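Long-range contacts in oxidoreductase (Bordetella pertussis, PDB 3Q2K), which binds NADH and a UDP-linked sugar acid and probably oxidises that sugar in the biosynthesis of 2,3-diacetamido-2,3-dideoxy-D-mannuronic acid: residues C[117-122]-C[144-149]; C[31-36]-C[93-98]; C[53-58]-C[328-333]; C[348-353]-C[365-370]. All blocks are in the same frame, centred on the assembly; numbering follows the deposited sequence.

Contact 1 of 4, residues C[117-122]-C[144-149]. With NAI (1,4-dihydronicotinamide adenine dinucleotide), chain U.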
# COMPACT_ATOMS: atom_id res chain seq x y z
N ARG C 117 -9.84 -24.67 38.46
CA ARG C 117 -11.30 -24.71 38.32
C ARG C 117 -11.80 -24.18 36.97
O ARG C 117 -11.11 -23.49 36.22
CB ARG C 117 -12.02 -23.95 39.43
CG ARG C 117 -11.18 -23.67 40.67
CD ARG C 117 -11.27 -24.74 41.75
NE ARG C 117 -10.37 -24.30 42.80
CZ ARG C 117 -10.70 -23.42 43.74
NH1 ARG C 117 -11.94 -22.95 43.76
NH2 ARG C 117 -9.83 -23.04 44.66
N HIS C 118 -13.06 -24.49 36.68
CA HIS C 118 -13.68 -24.04 35.44
C HIS C 118 -13.92 -22.54 35.46
O HIS C 118 -13.94 -21.95 36.55
CB HIS C 118 -14.99 -24.81 35.27
CG HIS C 118 -14.78 -26.29 35.37
ND1 HIS C 118 -14.04 -26.98 34.44
CD2 HIS C 118 -15.13 -27.17 36.33
CE1 HIS C 118 -13.97 -28.25 34.81
NE2 HIS C 118 -14.64 -28.39 35.94
N VAL C 119 -14.06 -21.92 34.29
CA VAL C 119 -14.25 -20.48 34.18
C VAL C 119 -15.48 -20.21 33.32
O VAL C 119 -15.62 -20.80 32.25
CB VAL C 119 -13.11 -19.80 33.42
CG1 VAL C 119 -13.45 -18.33 33.13
CG2 VAL C 119 -11.79 -20.01 34.15
N VAL C 120 -16.38 -19.39 33.84
CA VAL C 120 -17.45 -18.84 33.02
C VAL C 120 -17.13 -17.36 32.85
O VAL C 120 -17.30 -16.60 33.80
CB VAL C 120 -18.86 -19.03 33.63
CG1 VAL C 120 -19.92 -18.47 32.70
CG2 VAL C 120 -19.14 -20.50 33.88
N SER C 121 -16.62 -16.96 31.69
CA SER C 121 -16.27 -15.55 31.51
C SER C 121 -17.43 -14.76 30.90
O SER C 121 -18.06 -15.26 29.96
CB SER C 121 -15.07 -15.40 30.58
OG SER C 121 -14.69 -14.04 30.49
N GLU C 122 -17.72 -13.58 31.43
CA GLU C 122 -18.70 -12.73 30.76
C GLU C 122 -18.19 -12.24 29.41
O GLU C 122 -16.98 -12.25 29.17
CB GLU C 122 -19.06 -11.49 31.59
CG GLU C 122 -20.33 -11.70 32.38
CD GLU C 122 -21.56 -11.73 31.49
OE1 GLU C 122 -22.69 -11.93 31.99
OE2 GLU C 122 -21.38 -11.54 30.27
N VAL C 144 -9.31 -27.45 32.13
CA VAL C 144 -10.57 -26.99 32.68
C VAL C 144 -11.48 -26.48 31.56
O VAL C 144 -11.00 -26.18 30.48
CB VAL C 144 -10.38 -25.92 33.78
CG1 VAL C 144 -9.67 -26.51 35.00
CG2 VAL C 144 -9.61 -24.72 33.26
N ARG C 145 -12.78 -26.42 31.80
CA ARG C 145 -13.76 -25.78 30.92
C ARG C 145 -13.62 -24.26 30.95
O ARG C 145 -13.47 -23.66 32.01
CB ARG C 145 -15.12 -26.03 31.57
CG ARG C 145 -16.13 -26.73 30.70
CD ARG C 145 -15.48 -28.00 30.22
NE ARG C 145 -16.31 -28.57 29.17
CZ ARG C 145 -16.01 -29.70 28.54
NH1 ARG C 145 -14.92 -30.37 28.91
NH2 ARG C 145 -16.80 -30.16 27.59
N LEU C 146 -13.73 -23.63 29.78
CA LEU C 146 -13.83 -22.18 29.69
C LEU C 146 -15.11 -21.90 28.91
O LEU C 146 -15.20 -22.33 27.76
CB LEU C 146 -12.63 -21.63 28.92
CG LEU C 146 -12.77 -20.23 28.35
CD1 LEU C 146 -13.39 -19.30 29.38
CD2 LEU C 146 -11.42 -19.71 27.85
N PHE C 147 -16.11 -21.28 29.53
CA PHE C 147 -17.35 -20.93 28.83
C PHE C 147 -17.37 -19.41 28.63
O PHE C 147 -16.81 -18.68 29.44
CB PHE C 147 -18.62 -21.27 29.61
CG PHE C 147 -18.69 -22.68 30.10
CD1 PHE C 147 -19.47 -23.62 29.45
CD2 PHE C 147 -18.00 -23.07 31.24
CE1 PHE C 147 -19.55 -24.92 29.89
CE2 PHE C 147 -18.09 -24.37 31.70
CZ PHE C 147 -18.84 -25.30 31.01
N VAL C 148 -17.98 -18.91 27.57
CA VAL C 148 -18.14 -17.47 27.39
C VAL C 148 -19.64 -17.15 27.30
O VAL C 148 -20.40 -17.77 26.57
CB VAL C 148 -17.40 -16.99 26.13
CG1 VAL C 148 -17.66 -15.50 25.90
CG2 VAL C 148 -15.92 -17.36 26.26
N VAL C 149 -20.10 -16.17 28.07
CA VAL C 149 -21.55 -15.97 28.14
C VAL C 149 -22.03 -15.37 26.83
O VAL C 149 -21.58 -14.29 26.46
CB VAL C 149 -21.92 -15.02 29.29
CG1 VAL C 149 -23.38 -14.62 29.21
CG2 VAL C 149 -21.63 -15.72 30.61
PA NAI U . -19.59 -3.13 36.80
O1A NAI U . -18.79 -1.91 37.06
O2A NAI U . -21.09 -2.83 37.30
O5B NAI U . -19.33 -4.36 37.80
C5B NAI U . -17.97 -4.30 38.21
C4B NAI U . -17.62 -5.08 39.47
O4B NAI U . -16.34 -5.70 39.32
C3B NAI U . -17.53 -3.91 40.46
O3B NAI U . -18.29 -4.26 41.62
C2B NAI U . -15.99 -3.80 40.61
O2B NAI U . -15.59 -3.37 41.92
C1B NAI U . -15.65 -5.30 40.51
N9A NAI U . -14.21 -5.42 40.32
C8A NAI U . -13.36 -4.53 39.73
N7A NAI U . -12.16 -5.05 39.77
C5A NAI U . -12.15 -6.26 40.38
C6A NAI U . -11.19 -7.24 40.68
N6A NAI U . -9.86 -7.10 40.33
N1A NAI U . -11.62 -8.35 41.29
C2A NAI U . -12.89 -8.54 41.59
N3A NAI U . -13.82 -7.64 41.33
C4A NAI U . -13.49 -6.52 40.71
O3 NAI U . -19.86 -3.32 35.23
PN NAI U . -20.70 -4.62 34.80
O1N NAI U . -21.80 -3.99 33.94
O2N NAI U . -21.45 -5.49 35.83
O5D NAI U . -19.73 -5.42 33.78
C5D NAI U . -20.13 -6.78 33.79
C4D NAI U . -19.16 -7.63 32.96
O4D NAI U . -20.15 -8.46 32.32
C3D NAI U . -18.48 -6.84 31.82
O3D NAI U . -17.66 -7.65 30.98
C2D NAI U . -19.71 -6.51 30.96
O2D NAI U . -19.27 -6.43 29.61
C1D NAI U . -20.45 -7.87 31.05
N1N NAI U . -21.90 -7.75 30.95
C2N NAI U . -22.53 -8.65 30.23
C3N NAI U . -23.91 -8.56 30.13
C7N NAI U . -24.63 -9.56 29.31
O7N NAI U . -25.73 -9.28 28.88
N7N NAI U . -24.03 -10.73 29.05
C4N NAI U . -24.59 -7.52 30.76
C5N NAI U . -23.85 -6.60 31.49
C6N NAI U . -22.48 -6.75 31.58
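His118 turns the edge of its imidazole to the neighbouring strand. Arg145 N donates to ND1 at 3.0 Å and lies in the ring plane. With CG beside its own backbone N (chi1 -53°), the ring stands where it extends the backbone ladder by one bond. Parallel strands 118-121 and 146-148 then pair regularly, for example Phe147 N to Val119 O at 2.8 Å. Val119 CG1 and Leu146 CD1 run side by side in the same direction, 3.9 Å apart. On the face with Val120, its CG2 meets Phe147 CD2 at 3.9 Å, while CG1 reaches Val149 CG2. At the C-terminal end Glu122 CB leads away, but a bend at chi2 (-71°) brings the carboxylate back over Val149, with OE2 3.7 Å from Val149 CB. OE2 accepts an almost straight bond from the NADH carboxamide N7N at 3.0 Å (171°). OE1 is hydrogen-bonded to His45 and His321; with the bond at OE2 these would hold the carboxylate against rotation. The pair belongs to the beta-alpha-beta unit in which helix 129-142 links the two strands, in the Rossmann fold. Strand 95-98 flanks 118-121; helix 105-114 covers Val119 and Ser121, and helix 321-333 covers Phe147.

Contact 2 of 4, residues C[31-36]-C[93-98]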
# COMPACT_ATOMS: atom_id res chain seq x y z
N ILE C 31 -23.43 -28.33 41.81
CA ILE C 31 -22.27 -27.58 41.34
C ILE C 31 -22.03 -26.40 42.28
O ILE C 31 -22.95 -25.62 42.53
CB ILE C 31 -22.53 -27.01 39.93
CG1 ILE C 31 -22.66 -28.13 38.90
CG2 ILE C 31 -21.36 -26.12 39.47
CD1 ILE C 31 -21.33 -28.81 38.63
N ARG C 32 -20.78 -26.22 42.71
CA ARG C 32 -20.38 -25.02 43.44
C ARG C 32 -19.77 -23.91 42.58
O ARG C 32 -18.64 -24.01 42.10
CB ARG C 32 -19.36 -25.37 44.52
CG ARG C 32 -19.92 -25.73 45.89
CD ARG C 32 -20.06 -27.22 46.16
NE ARG C 32 -18.78 -27.90 46.35
CZ ARG C 32 -18.61 -28.98 47.11
NH1 ARG C 32 -19.61 -29.51 47.80
NH2 ARG C 32 -17.41 -29.54 47.22
N PHE C 33 -20.51 -22.81 42.43
CA PHE C 33 -20.10 -21.63 41.66
C PHE C 33 -19.55 -20.51 42.53
O PHE C 33 -20.05 -20.26 43.62
CB PHE C 33 -21.29 -20.97 40.98
CG PHE C 33 -21.72 -21.63 39.71
CD1 PHE C 33 -21.01 -21.44 38.54
CD2 PHE C 33 -22.87 -22.41 39.68
CE1 PHE C 33 -21.44 -22.03 37.37
CE2 PHE C 33 -23.30 -23.00 38.52
CZ PHE C 33 -22.58 -22.81 37.36
N GLY C 34 -18.57 -19.79 42.00
CA GLY C 34 -18.07 -18.58 42.64
C GLY C 34 -18.26 -17.43 41.69
O GLY C 34 -18.05 -17.58 40.49
N LEU C 35 -18.69 -16.29 42.22
CA LEU C 35 -18.87 -15.08 41.42
C LEU C 35 -17.80 -14.04 41.73
O LEU C 35 -17.55 -13.70 42.89
CB LEU C 35 -20.27 -14.51 41.67
CG LEU C 35 -20.59 -13.20 40.94
CD1 LEU C 35 -20.57 -13.45 39.45
CD2 LEU C 35 -21.97 -12.68 41.32
N VAL C 36 -17.13 -13.57 40.68
CA VAL C 36 -16.08 -12.56 40.80
C VAL C 36 -16.56 -11.27 40.14
O VAL C 36 -16.73 -11.21 38.92
CB VAL C 36 -14.81 -13.05 40.09
CG1 VAL C 36 -13.65 -12.07 40.27
CG2 VAL C 36 -14.48 -14.46 40.55
N ALA C 93 -14.91 -23.34 45.14
CA ALA C 93 -15.89 -23.32 44.05
C ALA C 93 -15.41 -24.17 42.87
O ALA C 93 -14.19 -24.28 42.66
CB ALA C 93 -16.22 -21.90 43.60
N ASP C 94 -16.32 -24.82 42.16
CA ASP C 94 -15.93 -25.73 41.07
C ASP C 94 -15.64 -24.93 39.81
O ASP C 94 -14.85 -25.34 38.96
CB ASP C 94 -17.00 -26.75 40.70
CG ASP C 94 -17.30 -27.68 41.87
OD1 ASP C 94 -16.33 -28.27 42.40
OD2 ASP C 94 -18.48 -27.80 42.28
N ALA C 95 -16.29 -23.77 39.76
CA ALA C 95 -16.27 -22.87 38.61
C ALA C 95 -16.38 -21.41 39.06
O ALA C 95 -17.22 -21.06 39.88
CB ALA C 95 -17.42 -23.21 37.68
N LEU C 96 -15.55 -20.55 38.50
CA LEU C 96 -15.69 -19.13 38.80
C LEU C 96 -16.31 -18.31 37.67
O LEU C 96 -15.96 -18.43 36.50
CB LEU C 96 -14.32 -18.60 39.20
CG LEU C 96 -14.16 -19.22 40.59
CD1 LEU C 96 -12.70 -19.48 40.87
CD2 LEU C 96 -14.73 -18.21 41.56
N VAL C 97 -17.25 -17.46 38.06
CA VAL C 97 -17.94 -16.63 37.09
C VAL C 97 -17.27 -15.26 37.06
O VAL C 97 -17.07 -14.65 38.10
CB VAL C 97 -19.42 -16.46 37.45
CG1 VAL C 97 -19.99 -15.38 36.54
CG2 VAL C 97 -20.17 -17.77 37.28
N LEU C 98 -16.91 -14.81 35.86
CA LEU C 98 -16.14 -13.57 35.76
C LEU C 98 -17.02 -12.42 35.28
O LEU C 98 -17.51 -12.40 34.14
CB LEU C 98 -14.86 -13.77 34.94
CG LEU C 98 -13.96 -14.96 35.27
CD1 LEU C 98 -12.81 -15.16 34.27
CD2 LEU C 98 -13.41 -14.77 36.67
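Phe33, Leu35 and Val97 pack on one face of two parallel strands at the centre of the Rossmann fold. Strand 31-36 is the first strand of the domain and 95-98 the fourth. They are neighbours because the chain crosses over between the two halves of the sheet, in order 3-2-1-4-5-6. Their axes diverge by 28°.

The tight part is the middle and the C-terminal end. Leu35 CD1 presses on Val97 CG1 at 3.5 Å. A chi1 of 170° aims Val97 CG1 at Leu35 and CG2 at Phe33 CD1. On the opposite face Gly34 has no side chain, and Leu96 CD2 comes in close on that side, 3.5 Å from Gly34 CA. Val36 CG2 touches both Leu96 CD2 and Leu98 CD2. Helix 42-50 covers the Leu35 face and helix 105-114 the Leu96 face. Val36 also touches the bound NADH.

At the N-terminal end Arg32 and Asp94 are partly exposed, and their charged groups meet only loosely. They carry opposite charges, but Arg32 NE is 4.1 Å from Asp94 OD2 and no N-H of the guanidinium points at that oxygen. The guanidinium and carboxylate planes are only 14° apart, yet the oxygen lies well out of the guanidinium plane. Asp94 OD1 has its own salt bridge to Arg29. Asp94 is tied to strand 31-36 through its side chain: OD2 accepts from the backbone N of Arg32 at 2.8 Å, met on the anti side of the carboxylate and 25° out of its plane.

Contact 3 of 4, residues C[53-58]-C[328-333]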
# COMPACT_ATOMS: atom_id res chain seq x y z
N GLY C 53 -31.29 -23.79 41.76
CA GLY C 53 -30.96 -24.16 43.14
C GLY C 53 -30.77 -25.65 43.40
O GLY C 53 -30.05 -26.04 44.32
N ASP C 54 -31.39 -26.48 42.57
CA ASP C 54 -31.29 -27.93 42.72
C ASP C 54 -30.03 -28.55 42.10
O ASP C 54 -29.54 -29.59 42.54
CB ASP C 54 -32.55 -28.60 42.15
CG ASP C 54 -33.45 -27.61 41.45
OD1 ASP C 54 -34.45 -28.06 40.85
OD2 ASP C 54 -33.15 -26.39 41.51
N ARG C 55 -29.48 -27.89 41.08
CA ARG C 55 -28.28 -28.43 40.47
C ARG C 55 -27.02 -27.63 40.80
O ARG C 55 -25.88 -28.09 40.65
CB ARG C 55 -28.51 -28.66 38.98
CG ARG C 55 -29.62 -29.68 38.77
CD ARG C 55 -29.81 -30.04 37.31
NE ARG C 55 -30.07 -28.80 36.60
CZ ARG C 55 -29.77 -28.61 35.32
NH1 ARG C 55 -30.02 -27.43 34.76
NH2 ARG C 55 -29.21 -29.59 34.63
N ALA C 56 -27.23 -26.43 41.31
CA ALA C 56 -26.09 -25.55 41.51
C ALA C 56 -26.37 -24.68 42.72
O ALA C 56 -27.52 -24.41 43.08
CB ALA C 56 -25.89 -24.67 40.27
N GLU C 57 -25.28 -24.23 43.32
CA GLU C 57 -25.40 -23.18 44.32
C GLU C 57 -24.19 -22.26 44.29
O GLU C 57 -23.08 -22.69 43.95
CB GLU C 57 -25.44 -23.81 45.71
CG GLU C 57 -24.45 -24.95 45.94
CD GLU C 57 -24.51 -25.54 47.34
OE1 GLU C 57 -23.48 -26.02 47.84
OE2 GLU C 57 -25.62 -25.49 47.93
N LEU C 58 -24.45 -21.04 44.74
CA LEU C 58 -23.48 -19.96 44.85
C LEU C 58 -22.91 -19.95 46.26
O LEU C 58 -23.64 -19.77 47.24
CB LEU C 58 -24.15 -18.62 44.48
CG LEU C 58 -23.43 -17.28 44.48
CD1 LEU C 58 -22.34 -17.24 43.42
CD2 LEU C 58 -24.43 -16.15 44.29
N VAL C 328 -24.40 -24.61 30.75
CA VAL C 328 -23.20 -24.72 31.58
C VAL C 328 -23.30 -25.86 32.59
O VAL C 328 -22.41 -26.71 32.71
CB VAL C 328 -23.02 -23.41 32.36
CG1 VAL C 328 -21.84 -23.49 33.31
CG2 VAL C 328 -22.81 -22.25 31.39
N ILE C 329 -24.42 -25.90 33.31
CA ILE C 329 -24.66 -26.92 34.32
C ILE C 329 -24.67 -28.31 33.70
O ILE C 329 -23.97 -29.20 34.19
CB ILE C 329 -25.98 -26.64 35.07
CG1 ILE C 329 -25.95 -25.31 35.82
CG2 ILE C 329 -26.27 -27.77 36.04
CD1 ILE C 329 -27.25 -25.02 36.56
N ASN C 330 -25.44 -28.50 32.62
CA ASN C 330 -25.38 -29.71 31.81
C ASN C 330 -23.95 -30.10 31.45
O ASN C 330 -23.51 -31.19 31.80
CB ASN C 330 -26.20 -29.64 30.52
CG ASN C 330 -27.68 -29.48 30.80
OD1 ASN C 330 -28.13 -29.77 31.90
ND2 ASN C 330 -28.42 -29.00 29.81
N CYS C 331 -23.23 -29.20 30.79
CA CYS C 331 -21.85 -29.49 30.41
C CYS C 331 -21.02 -29.90 31.63
O CYS C 331 -20.23 -30.84 31.60
CB CYS C 331 -21.23 -28.29 29.68
SG CYS C 331 -19.45 -28.53 29.58
N LEU C 332 -21.19 -29.18 32.73
CA LEU C 332 -20.40 -29.54 33.90
C LEU C 332 -20.83 -30.86 34.52
O LEU C 332 -20.05 -31.54 35.19
CB LEU C 332 -20.55 -28.45 34.96
CG LEU C 332 -19.74 -27.24 34.51
CD1 LEU C 332 -19.93 -26.26 35.65
CD2 LEU C 332 -18.29 -27.63 34.30
N ARG C 333 -22.11 -31.19 34.32
CA ARG C 333 -22.61 -32.45 34.86
C ARG C 333 -22.23 -33.61 33.96
O ARG C 333 -22.50 -34.76 34.30
CB ARG C 333 -24.13 -32.41 35.10
CG ARG C 333 -24.57 -31.61 36.32
CD ARG C 333 -26.04 -31.29 36.12
NE ARG C 333 -26.69 -32.52 35.70
CZ ARG C 333 -27.05 -33.46 36.57
NH1 ARG C 333 -26.85 -33.24 37.86
NH2 ARG C 333 -27.61 -34.58 36.13
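The backbones stay apart, with Arg55 and Ile329 the nearest pair at 7.3 Å between CA atoms, so the contact is made by side chains. It joins the start of strand 56-62, in the Rossmann fold, to the last turns of helix 321-333, which comes from the C-terminal alpha/beta part of the chain and packs against the nucleotide-binding sheet.

Arg55 does most of the work. Its CG lies beside the backbone N (chi1 -62°), the chain runs straight through chi2, and a bend at chi3 (-57°) lays one guanidinium face on Ile329. Ile329 CG2 sits over the centre of that face, 3.6 Å above the plane. The other branch of Ile329 extends toward the strand, where CD1 touches Ala56 CB at 4.0 Å. Ile329 thus touches both Arg55 and Ala56, one branch to each.

NH1 of Arg55 makes a salt bridge with Asp326, one turn before Asn330 on the same helix, and a hydrogen bond with His52. These partners and Asn330 would fix the rotation of the group. Arg333 crosses Arg55 at about a right angle. Their charges are alike, with NH2 of Arg55 4.0 Å from NE of Arg333, and the nearby acidic side chains probably offset this. Arg333 NE has a long, weak ion pair with Asp335. The same NH2 of Arg55 donates to Asn330 OD1 at 2.9 Å, the oxygen only 4° out of the guanidinium plane.

Contact 4 of 4, residues C[348-353]-C[365-370]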
# COMPACT_ATOMS: atom_id res chain seq x y z
N SER C 348 -15.84 -14.40 17.78
CA SER C 348 -16.27 -13.00 17.74
C SER C 348 -15.15 -12.05 18.21
O SER C 348 -15.05 -10.92 17.74
CB SER C 348 -17.51 -12.90 18.62
OG SER C 348 -17.05 -12.95 19.96
N LEU C 349 -14.27 -12.49 19.11
CA LEU C 349 -13.15 -11.63 19.48
C LEU C 349 -12.31 -11.31 18.24
O LEU C 349 -11.81 -10.20 18.10
CB LEU C 349 -12.23 -12.27 20.53
CG LEU C 349 -11.08 -11.37 20.98
CD1 LEU C 349 -11.61 -10.01 21.42
CD2 LEU C 349 -10.31 -11.96 22.18
N ALA C 350 -12.11 -12.30 17.38
CA ALA C 350 -11.39 -12.11 16.13
C ALA C 350 -12.02 -11.11 15.16
O ALA C 350 -11.30 -10.27 14.63
CB ALA C 350 -11.12 -13.45 15.44
N LEU C 351 -13.33 -11.18 14.90
CA LEU C 351 -14.01 -10.10 14.19
C LEU C 351 -13.92 -8.72 14.85
O LEU C 351 -13.77 -7.71 14.16
CB LEU C 351 -15.50 -10.42 14.09
CG LEU C 351 -15.82 -11.48 13.04
CD1 LEU C 351 -17.30 -11.79 13.12
CD2 LEU C 351 -15.48 -10.85 11.70
N LEU C 352 -14.06 -8.64 16.17
CA LEU C 352 -13.97 -7.32 16.80
C LEU C 352 -12.56 -6.85 16.54
O LEU C 352 -12.36 -5.66 16.30
CB LEU C 352 -14.19 -7.36 18.32
CG LEU C 352 -15.54 -7.95 18.72
CD1 LEU C 352 -15.57 -8.23 20.22
CD2 LEU C 352 -16.66 -7.01 18.29
N THR C 353 -11.58 -7.74 16.69
CA THR C 353 -10.19 -7.30 16.52
C THR C 353 -10.03 -6.78 15.08
O THR C 353 -9.46 -5.72 14.82
CB THR C 353 -9.18 -8.43 16.80
OG1 THR C 353 -9.36 -8.90 18.13
CG2 THR C 353 -7.73 -7.94 16.72
N ILE C 365 -9.20 -5.73 6.72
CA ILE C 365 -8.53 -6.73 7.57
C ILE C 365 -9.16 -8.10 7.27
O ILE C 365 -10.38 -8.25 7.35
CB ILE C 365 -8.68 -6.42 9.06
CG1 ILE C 365 -8.10 -5.04 9.41
CG2 ILE C 365 -8.11 -7.54 9.95
CD1 ILE C 365 -6.59 -5.07 9.23
N PRO C 366 -8.37 -9.08 6.80
CA PRO C 366 -8.91 -10.40 6.47
C PRO C 366 -8.73 -11.37 7.63
O PRO C 366 -7.81 -11.20 8.43
CB PRO C 366 -7.97 -10.87 5.37
CG PRO C 366 -6.66 -10.26 5.76
CD PRO C 366 -7.01 -8.90 6.26
N LEU C 367 -9.58 -12.39 7.68
CA LEU C 367 -9.47 -13.48 8.66
C LEU C 367 -8.89 -14.75 8.05
O LEU C 367 -8.97 -14.91 6.84
CB LEU C 367 -10.86 -13.88 9.14
CG LEU C 367 -11.53 -12.68 9.82
CD1 LEU C 367 -12.95 -13.04 10.19
CD2 LEU C 367 -10.75 -12.37 11.09
N PRO C 368 -8.38 -15.68 8.87
CA PRO C 368 -8.25 -15.65 10.32
C PRO C 368 -7.02 -14.80 10.64
O PRO C 368 -6.23 -14.55 9.75
CB PRO C 368 -7.96 -17.10 10.69
CG PRO C 368 -7.29 -17.67 9.46
CD PRO C 368 -7.74 -16.87 8.27
N LEU C 369 -6.91 -14.31 11.88
CA LEU C 369 -5.79 -13.50 12.31
C LEU C 369 -4.57 -14.36 12.67
O LEU C 369 -4.67 -15.50 13.09
CB LEU C 369 -6.20 -12.71 13.56
CG LEU C 369 -7.50 -11.92 13.40
CD1 LEU C 369 -7.83 -11.23 14.72
CD2 LEU C 369 -7.31 -10.93 12.23
N ASP C 370 -3.38 -13.81 12.46
CA ASP C 370 -2.19 -14.42 13.04
C ASP C 370 -2.28 -14.56 14.55
O ASP C 370 -2.86 -13.71 15.22
CB ASP C 370 -1.06 -13.43 12.78
CG ASP C 370 -0.64 -13.42 11.34
OD1 ASP C 370 -0.92 -14.44 10.68
OD2 ASP C 370 -0.03 -12.40 10.95
OXT ASP C 370 -1.71 -15.53 15.05
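Leu351 and Leu367 meet at about a right angle, methyl to methyl, with Leu351 CD2 3.7 Å from Leu367 CD1. Leu351 leaves helix 342-361 pointing away from the C-terminal tail. Its end turns back because chi1 of -75° and an extended chi2 carry the CD2 branch toward the tail. Leu367 comes the other way, its CB already directed at the helix. Its second methyl, CD2, lies near Ala350.

Leu369 CD1 meets two residues. It is 3.6 Å from Ala350 O and 3.7 Å from Thr353 CB. Leu369 and Thr353 approach obliquely. The threonine offers its carbon side because OG1 is turned back along the helix and donates to Leu349 O at 2.8 Å. That carbonyl also accepts from Thr353 N, and the two donors come from opposite faces of its plane.

Pro368, after a cis peptide bond, points away from the helix, while its neighbours Leu367 and Leu369 point toward the helix. Both segments belong to the C-terminal alpha/beta domain, where strand 365-366 is an outermost strand of the mixed sheet, beside strand 223-231. Trp129 of helix 129-142 packs on Ala350, Thr353 and Leu369. Outward, Asp370 makes a salt bridge to Arg360 of the second subunit.

The tail is held here by apolar contacts, with no hydrogen bond or salt bridge across the two segments. Its polar bonds go to other chain regions and to the neighbouring subunit.

In the fold
Contacts 1 and 2 lie in one parallel sheet, with centres about 9 Å apart. Strands 95-98 and 118-121 are neighbours in it, joined by a probable hydrogen bond between Val120 O and Leu98 N at 2.8 Å. Both reach the NADH pocket, contact 1 through Glu122 and contact 2 through Val36. The side chain of Glu122 is also about 6 Å from the bound UDP-sugar. Contact 3 brings helix 321-333 onto the same sheet; its centre is about 10 Å from that of contact 2, and Cys331 and Leu332 touch residues of contact 1. Contact 4 lies across the chain's centre from contact 3, centres about 33 Å apart.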